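Local coordinates for carboxylesterase (Uncultured bacterium, PDB 5GMX), which hydrolyses carboxylic esters as a family VIII carboxylesterase with a beta-lactamase-like fold, and also acts on oxyimino cephalosporins, at residues F52-A55 / G56-P60; P60-S63 / D64-I67. All blocks are in the same frame, centred on the assembly; numbering follows the deposited sequence.

Contact 1: residues F52-A55 / G56-P60; sequences FADA and GRSRP
Asp54 and Ser58, Phe52 and Arg57 meet across a closed loop that follows strand 43-51 in this beta-lactamase-type fold. A type I beta turn from Asp54 to Arg57 forms its tip.

Backbone bonds close the loop. Ala53 N donates to Arg59 O at 2.8 Å, and Phe52 and Pro60 form a single beta bridge. Within the turn, Arg57 N bonds to Asp54 O.

The Asp54 carboxylate fills the inside of the loop and takes several donors. Its chi1 of 64° sets CG between the backbone N and the carbonyl carbon, which turns both oxygens to the returning chain. Arg59 N reaches Asp54 OD1 at 2.9 Å from above the carboxylate plane. Ser58 N uses the syn lone pair of OD2 and adds a weak bond to OD1. The Arg59 guanidinium lays one face over Asp54 CB. Its salt bridge to Asp54 OD2 is long and between charges alone, with no N-H pointing at the oxygen.

Apolar contact lies beside this network. Pro60 CG lies loosely near Phe52 CE2, 4.4 Å away. Arg57 crosses Phe52 at about a right angle, with Arg57 CB 3.9 Å from the centroid of the Phe52 ring, over its face.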
# COMPACT_ATOMS: atom_id res chain seq x y z
N PHE A 52 3.20 21.79 6.82
CA PHE A 52 3.49 21.54 8.23
C PHE A 52 3.14 20.12 8.66
O PHE A 52 2.31 19.46 8.06
CB PHE A 52 2.74 22.56 9.10
CG PHE A 52 3.06 23.98 8.75
CD1 PHE A 52 2.31 24.67 7.82
CD2 PHE A 52 4.14 24.63 9.34
CE1 PHE A 52 2.61 25.98 7.49
CE2 PHE A 52 4.45 25.94 9.02
CZ PHE A 52 3.69 26.61 8.09
N ALA A 53 3.83 19.66 9.70
CA ALA A 53 3.60 18.35 10.26
C ALA A 53 2.46 18.34 11.29
O ALA A 53 1.97 17.28 11.66
CB ALA A 53 4.88 17.82 10.89
N ASP A 54 2.04 19.52 11.74
CA ASP A 54 1.08 19.61 12.83
C ASP A 54 -0.10 20.51 12.49
O ASP A 54 0.00 21.38 11.62
CB ASP A 54 1.76 20.12 14.11
CG ASP A 54 2.31 21.54 13.97
OD1 ASP A 54 2.81 21.88 12.87
OD2 ASP A 54 2.26 22.31 14.96
N ALA A 55 -1.22 20.30 13.17
CA ALA A 55 -2.42 21.09 12.96
C ALA A 55 -2.18 22.57 13.23
O ALA A 55 -2.73 23.43 12.54
CB ALA A 55 -3.56 20.57 13.83
N GLY A 56 -1.36 22.86 14.24
CA GLY A 56 -1.08 24.22 14.65
C GLY A 56 -0.16 25.01 13.72
O GLY A 56 0.09 26.19 13.96
N ARG A 57 0.32 24.36 12.66
CA ARG A 57 1.22 24.97 11.68
C ARG A 57 2.46 25.57 12.33
O ARG A 57 2.94 26.62 11.92
CB ARG A 57 0.50 26.06 10.88
CG ARG A 57 -0.94 25.75 10.49
CD ARG A 57 -1.02 24.51 9.63
NE ARG A 57 -2.30 24.40 8.93
CZ ARG A 57 -2.54 24.92 7.73
NH1 ARG A 57 -1.58 25.58 7.09
NH2 ARG A 57 -3.74 24.76 7.17
N SER A 58 2.98 24.90 13.35
CA SER A 58 4.15 25.40 14.05
C SER A 58 5.41 24.59 13.75
O SER A 58 6.51 25.03 14.06
CB SER A 58 3.89 25.41 15.55
OG SER A 58 3.55 24.11 16.00
N ARG A 59 5.25 23.42 13.14
CA ARG A 59 6.41 22.59 12.83
C ARG A 59 6.40 22.23 11.36
O ARG A 59 5.57 21.44 10.92
CB ARG A 59 6.42 21.30 13.67
CG ARG A 59 6.55 21.50 15.17
CD ARG A 59 6.77 20.17 15.89
NE ARG A 59 5.69 19.20 15.68
CZ ARG A 59 4.54 19.19 16.35
NH1 ARG A 59 4.28 20.10 17.28
NH2 ARG A 59 3.64 18.25 16.08
N PRO A 60 7.34 22.79 10.59
CA PRO A 60 7.35 22.55 9.15
C PRO A 60 7.63 21.09 8.80
O PRO A 60 8.39 20.42 9.49
CB PRO A 60 8.45 23.47 8.63
CG PRO A 60 8.60 24.53 9.70
CD PRO A 60 8.32 23.82 10.99

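Contact 2: residues P60-S63 / D64-I67; sequences PWRS and DTLI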
# COMPACT_ATOMS: atom_id res chain seq x y z
N PRO A 60 7.34 22.79 10.59
CA PRO A 60 7.35 22.55 9.15
C PRO A 60 7.63 21.09 8.80
O PRO A 60 8.39 20.42 9.49
CB PRO A 60 8.45 23.47 8.63
CG PRO A 60 8.60 24.53 9.70
CD PRO A 60 8.32 23.82 10.99
N TRP A 61 7.00 20.61 7.73
CA TRP A 61 7.29 19.30 7.16
C TRP A 61 8.74 19.26 6.69
O TRP A 61 9.21 20.19 6.04
CB TRP A 61 6.33 19.03 5.99
CG TRP A 61 6.30 17.61 5.46
CD1 TRP A 61 7.25 16.99 4.70
CD2 TRP A 61 5.23 16.67 5.61
NE1 TRP A 61 6.85 15.70 4.39
CE2 TRP A 61 5.62 15.48 4.95
CE3 TRP A 61 3.99 16.70 6.27
CZ2 TRP A 61 4.80 14.34 4.91
CZ3 TRP A 61 3.19 15.57 6.23
CH2 TRP A 61 3.60 14.41 5.55
N ARG A 62 9.46 18.21 7.05
CA ARG A 62 10.87 18.13 6.67
C ARG A 62 11.09 17.02 5.66
O ARG A 62 10.16 16.27 5.34
CB ARG A 62 11.75 17.96 7.90
CG ARG A 62 11.50 19.11 8.88
CD ARG A 62 12.38 19.03 10.09
NE ARG A 62 13.78 19.03 9.69
CZ ARG A 62 14.79 19.39 10.48
NH1 ARG A 62 14.55 19.81 11.72
NH2 ARG A 62 16.03 19.34 10.02
N SER A 63 12.31 16.93 5.13
CA SER A 63 12.60 15.94 4.10
C SER A 63 12.35 14.51 4.58
O SER A 63 11.87 13.67 3.82
CB SER A 63 14.05 16.07 3.62
OG SER A 63 14.95 15.84 4.67
N ASP A 64 12.65 14.23 5.84
CA ASP A 64 12.51 12.87 6.36
C ASP A 64 11.21 12.63 7.13
O ASP A 64 11.08 11.61 7.82
CB ASP A 64 13.71 12.54 7.26
CG ASP A 64 13.77 13.40 8.52
OD1 ASP A 64 13.03 14.41 8.59
OD2 ASP A 64 14.59 13.09 9.41
N THR A 65 10.25 13.55 7.02
CA THR A 65 8.98 13.42 7.73
C THR A 65 8.19 12.20 7.23
O THR A 65 8.13 11.94 6.03
CB THR A 65 8.14 14.71 7.59
OG1 THR A 65 8.79 15.78 8.29
CG2 THR A 65 6.74 14.53 8.18
N LEU A 66 7.62 11.45 8.17
CA LEU A 66 6.81 10.27 7.86
C LEU A 66 5.33 10.47 8.22
O LEU A 66 5.00 11.25 9.10
CB LEU A 66 7.34 9.05 8.62
CG LEU A 66 8.80 8.67 8.37
CD1 LEU A 66 9.26 7.74 9.46
CD2 LEU A 66 8.96 8.03 7.00
N ILE A 67 4.46 9.73 7.55
CA ILE A 67 3.03 9.75 7.86
C ILE A 67 2.43 8.37 7.60
O ILE A 67 2.93 7.60 6.77
CB ILE A 67 2.28 10.83 7.02
CG1 ILE A 67 0.89 11.13 7.59
CG2 ILE A 67 2.20 10.43 5.55
CD1 ILE A 67 0.89 11.67 9.02
O HOH W 1 8.70 13.75 3.75
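Thr65 faces Trp61 and Arg62 across a type I beta turn running from Arg62 to Thr65. The turn lies in the loop between strands 43-51 and 67-68.

Two bonds join Arg62 and Thr65. Arg62 N donates to Thr65 OG1 at 2.8 Å, with an N-H...O angle of 159°. The return bond closes the turn. It runs from Thr65 N to Arg62 O at 3.2 Å, with the donor well above the carbonyl plane. The hydroxyl of Thr65 thus accepts an N-H from the start of the turn, while its backbone N serves the carbonyl of the same arginine.

The threonine torsion divides its two branches. With chi1 at -67°, OG1 sits beside the backbone N and CG2 lies anti to it. Thr65 CG2 lies over one face of the indole, 3.6 Å from the centroid of the six-membered ring of Trp61. This is a CH-pi contact. Ile67 CB meets Trp61 CH2 obliquely at 4.1 Å, an apolar contact.

A water serves the indole N-H. It accepts from Trp61 NE1 at 2.8 Å. It also lies within donating distance of Ser63 O and of Thr65 O, at 3.0 Å from the latter. It has more acceptors near it than protons to give, so these links may be shared. Arg273 also bonds to Ser63 O, and Asn271 to Thr65 O.

Thr65 therefore works in two ways: its hydroxyl satisfies a backbone N-H, and its methyl packs on the indole. The buried Trp61 keeps a partner for its polar nitrogen through the water, which can pass a bond on to Ser63 O or Thr65 O.

Overall arrangement
Contact 1 comes first along the chain, and contact 2 starts at Pro60, where contact 1 ends. Their centres are about 10 Å apart. Both belong to the connection from strand 43-51, in the antiparallel sheet, to the short strand 67-68. They also touch directly, Phe52 O lying 3.7 Å from Trp61 CE3. Contact 1 is the outer one, with its centre about 25 Å from the centre of the chain, against about 19 Å for contact 2. The path thus leads inward. Ala214 packs against both. The side chain of Ile67 is still about 12 Å from the bound phenylmethanesulfonic acid. The chain then reaches pocket residues Tyr70 and Ser71 and helix 72-86, which carries Lys74.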